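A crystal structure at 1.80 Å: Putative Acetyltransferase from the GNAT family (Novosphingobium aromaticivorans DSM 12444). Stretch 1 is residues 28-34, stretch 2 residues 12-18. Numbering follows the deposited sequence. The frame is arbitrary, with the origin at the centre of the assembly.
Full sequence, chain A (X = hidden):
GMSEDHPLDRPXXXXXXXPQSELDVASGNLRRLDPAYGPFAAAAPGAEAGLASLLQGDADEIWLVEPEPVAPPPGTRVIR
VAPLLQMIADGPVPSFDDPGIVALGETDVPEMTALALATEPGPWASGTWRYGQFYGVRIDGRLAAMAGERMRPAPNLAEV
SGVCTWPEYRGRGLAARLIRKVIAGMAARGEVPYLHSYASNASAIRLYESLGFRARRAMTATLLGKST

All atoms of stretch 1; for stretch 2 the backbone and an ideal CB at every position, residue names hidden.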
# COMPACT_ATOMS: atom_id res chain seq x y z
N GLY A 28 8.64 -14.76 -15.66
CA GLY A 28 9.82 -15.48 -15.24
C GLY A 28 10.19 -15.15 -13.82
O GLY A 28 9.36 -15.25 -12.91
N ASN A 29 11.43 -14.72 -13.63
CA ASN A 29 11.90 -14.41 -12.29
C ASN A 29 11.74 -12.95 -11.90
O ASN A 29 12.31 -12.51 -10.90
CB ASN A 29 13.38 -14.81 -12.13
CG ASN A 29 13.55 -16.26 -11.72
OD1 ASN A 29 12.59 -16.91 -11.27
ND2 ASN A 29 14.77 -16.77 -11.87
N LEU A 30 10.94 -12.22 -12.67
CA LEU A 30 10.60 -10.85 -12.31
C LEU A 30 9.10 -10.75 -12.19
O LEU A 30 8.36 -11.37 -12.96
CB LEU A 30 11.12 -9.85 -13.38
CG LEU A 30 12.65 -9.76 -13.48
CD1 LEU A 30 13.09 -8.86 -14.65
CD2 LEU A 30 13.34 -9.33 -12.19
N ARG A 31 8.68 -9.99 -11.21
CA ARG A 31 7.27 -9.63 -11.06
C ARG A 31 7.14 -8.14 -10.98
O ARG A 31 7.86 -7.47 -10.22
CB ARG A 31 6.63 -10.31 -9.83
CG ARG A 31 6.64 -11.82 -9.97
CD ARG A 31 6.13 -12.57 -8.77
NE ARG A 31 6.41 -14.01 -8.97
CZ ARG A 31 6.29 -14.94 -8.03
NH1 ARG A 31 5.88 -14.63 -6.80
NH2 ARG A 31 6.57 -16.21 -8.33
N ARG A 32 6.21 -7.60 -11.78
CA ARG A 32 6.00 -6.15 -11.87
C ARG A 32 4.53 -5.84 -11.84
O ARG A 32 3.76 -6.41 -12.59
CB ARG A 32 6.63 -5.64 -13.17
CG ARG A 32 6.30 -4.20 -13.59
CD ARG A 32 6.98 -3.24 -12.65
NE ARG A 32 7.03 -1.81 -13.05
CZ ARG A 32 6.16 -0.87 -12.64
NH1 ARG A 32 5.08 -1.17 -11.90
NH2 ARG A 32 6.37 0.40 -12.98
N LEU A 33 4.11 -5.02 -10.88
CA LEU A 33 2.72 -4.63 -10.80
C LEU A 33 2.38 -3.83 -12.07
O LEU A 33 3.17 -2.99 -12.54
CB LEU A 33 2.47 -3.81 -9.52
CG LEU A 33 1.10 -3.19 -9.25
CD1 LEU A 33 0.04 -4.23 -9.08
CD2 LEU A 33 1.21 -2.21 -8.06
N ASP A 34 1.21 -4.09 -12.60
CA ASP A 34 0.69 -3.26 -13.68
C ASP A 34 0.88 -1.80 -13.25
O ASP A 34 0.39 -1.40 -12.21
CB ASP A 34 -0.77 -3.60 -13.87
CG ASP A 34 -1.44 -2.81 -14.96
OD1 ASP A 34 -0.95 -1.73 -15.38
OD2 ASP A 34 -2.51 -3.27 -15.38
N UNK A 12 5.27 -7.81 -2.03
CA UNK A 12 5.14 -7.56 -3.49
C UNK A 12 5.27 -8.86 -4.27
O UNK A 12 4.44 -9.17 -5.14
CB UNK A 12 6.20 -6.56 -3.97
N UNK A 13 6.36 -9.58 -4.01
CA UNK A 13 6.61 -10.84 -4.65
C UNK A 13 5.43 -11.77 -4.48
O UNK A 13 4.88 -12.30 -5.45
CB UNK A 13 7.88 -11.48 -4.09
N UNK A 14 4.99 -11.90 -3.23
CA UNK A 14 4.01 -12.90 -2.92
C UNK A 14 2.60 -12.54 -3.41
O UNK A 14 1.88 -13.41 -3.88
CB UNK A 14 3.99 -13.13 -1.41
N UNK A 15 2.26 -11.26 -3.36
CA UNK A 15 0.94 -10.83 -3.88
C UNK A 15 0.86 -11.06 -5.38
O UNK A 15 -0.13 -11.56 -5.89
CB UNK A 15 0.68 -9.35 -3.57
N UNK A 16 1.92 -10.69 -6.09
CA UNK A 16 1.96 -10.81 -7.55
C UNK A 16 2.11 -12.23 -8.08
O UNK A 16 1.78 -12.51 -9.24
CB UNK A 16 3.11 -9.96 -8.09
N UNK A 17 2.60 -13.14 -7.24
CA UNK A 17 2.59 -14.57 -7.54
C UNK A 17 1.39 -15.32 -6.99
O UNK A 17 1.15 -16.47 -7.39
CB UNK A 17 3.87 -15.21 -6.99
N UNK A 18 0.62 -14.65 -6.13
CA UNK A 18 -0.51 -15.23 -5.42
C UNK A 18 -1.82 -14.62 -5.83
O UNK A 18 -2.09 -14.57 -7.01
CB UNK A 18 -0.32 -15.07 -3.91

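The helix spanning 12-17 crosses strand 30-32 nearly at right angles, 82° between their directions, with the axes 8.4 Å apart at closest approach. Most of what stretch 1 offers it comes from Arg31, whose extended side chain (m, t, t) reaches across the helix face and ends in a flat, charged guanidinium.

Position 12 has helical backbone angles and a CA-to-CB bond pointing sideways, with no atom of stretch 1 within 5.5 Å of the ideal CB. Stretch 1 sets little constraint, and many residues would fit. The deposited residue is Val12; its side chain comes no nearer than 5.2 Å, from Val12 CG1 to Arg31 O, while its carbonyl O accepts the backbone hydrogen bond from N of residue 16 at 3.1 Å.

At position 13 the ideal CB also points sideways, 4.6 Å from Arg31 NH1. A long side chain could turn back over the guanidinium: an acidic group could pair with its charge, a glutamine or methionine could lie along it, and an aromatic ring could offer a flat face. The deposited residue is Trp13, with chi1 in the t well. The guanidinium of Arg31 lies flat on the ring, centres 3.6 Å apart and planes at 9°, and Arg31 CZ sits 3.6 Å from the centroid of the six-membered ring, a cation-pi arrangement. Arg31 CD adds a CH-pi contact at 3.8 Å to the same centroid. Near the ring plane, Asn29 O approaches Trp13 CZ3 at 3.6 Å. The backbone helps too: Arg31 NH1 donates a hydrogen bond to Trp13 O at 2.9 Å.

Position 14 points away from stretch 1, so a polar residue is reasonable but not required. It is Asn14, whose end comes nearer than its CB: a water donates to Asn14 OD1 and accepts from Arg31 NH1, both at 3.0 Å, linking the two side chains.

Position 15 points sideways, with nothing of stretch 1 within 5.5 Å of the ideal CB, and leaves the choice open. Ser15, with chi1 in the p well, makes no contact across the stretches.

Position 16 points toward the strand. Its ideal CB lies 3.9 Å from Arg31 CB, and the side chain of Leu33 lies beyond, so a medium-sized apolar residue such as leucine, isoleucine or methionine suits the place. Leu16 fills it: CD1 lies 3.9 Å from Arg31 CB and 3.6 Å from Leu33 N, while CD2 meets Leu33 CD1 at 4.1 Å.

Position 17 is the most restrictive. An ideal CB would lie 2.1 Å from Arg31 NH1, a clash, so with the arginine in this pose only glycine fits. Gly17 leaves its CA 3.4 Å from Arg31 NH1, covering the guanidinium face opposite Trp13; the charged group is thus sandwiched between ring and backbone.

Position 18 is the first to leave helical angles (phi/psi -114/-129). Stretch 1 does not reach it, but an ideal CB would clash with O of residue 14 at 2.8 Å, which favours glycine. Gly18 is the deposited residue.

Stretch 2 (12-18) VWNSLGG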
# COMPACT_ATOMS: atom_id res chain seq x y z
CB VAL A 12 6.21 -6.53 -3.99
CG1 VAL A 12 6.09 -6.33 -5.50
CG2 VAL A 12 6.07 -5.22 -3.23
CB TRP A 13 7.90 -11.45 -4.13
CG TRP A 13 8.29 -12.78 -4.76
CD1 TRP A 13 8.16 -14.00 -4.19
CD2 TRP A 13 8.91 -13.00 -6.04
NE1 TRP A 13 8.65 -14.97 -5.01
CE2 TRP A 13 9.11 -14.39 -6.17
CE3 TRP A 13 9.30 -12.16 -7.09
CZ2 TRP A 13 9.67 -14.98 -7.31
CZ3 TRP A 13 9.87 -12.73 -8.21
CH2 TRP A 13 10.03 -14.14 -8.32
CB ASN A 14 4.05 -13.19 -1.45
CG ASN A 14 5.28 -13.98 -1.06
OD1 ASN A 14 5.86 -14.74 -1.87
ND2 ASN A 14 5.67 -13.84 0.18
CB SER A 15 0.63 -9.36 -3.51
OG SER A 15 1.55 -8.45 -4.08
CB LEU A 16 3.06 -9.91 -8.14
CG LEU A 16 2.88 -8.41 -7.95
CD1 LEU A 16 4.15 -7.67 -8.48
CD2 LEU A 16 1.58 -7.96 -8.67
O HOH W 1 5.21 -16.31 -4.38
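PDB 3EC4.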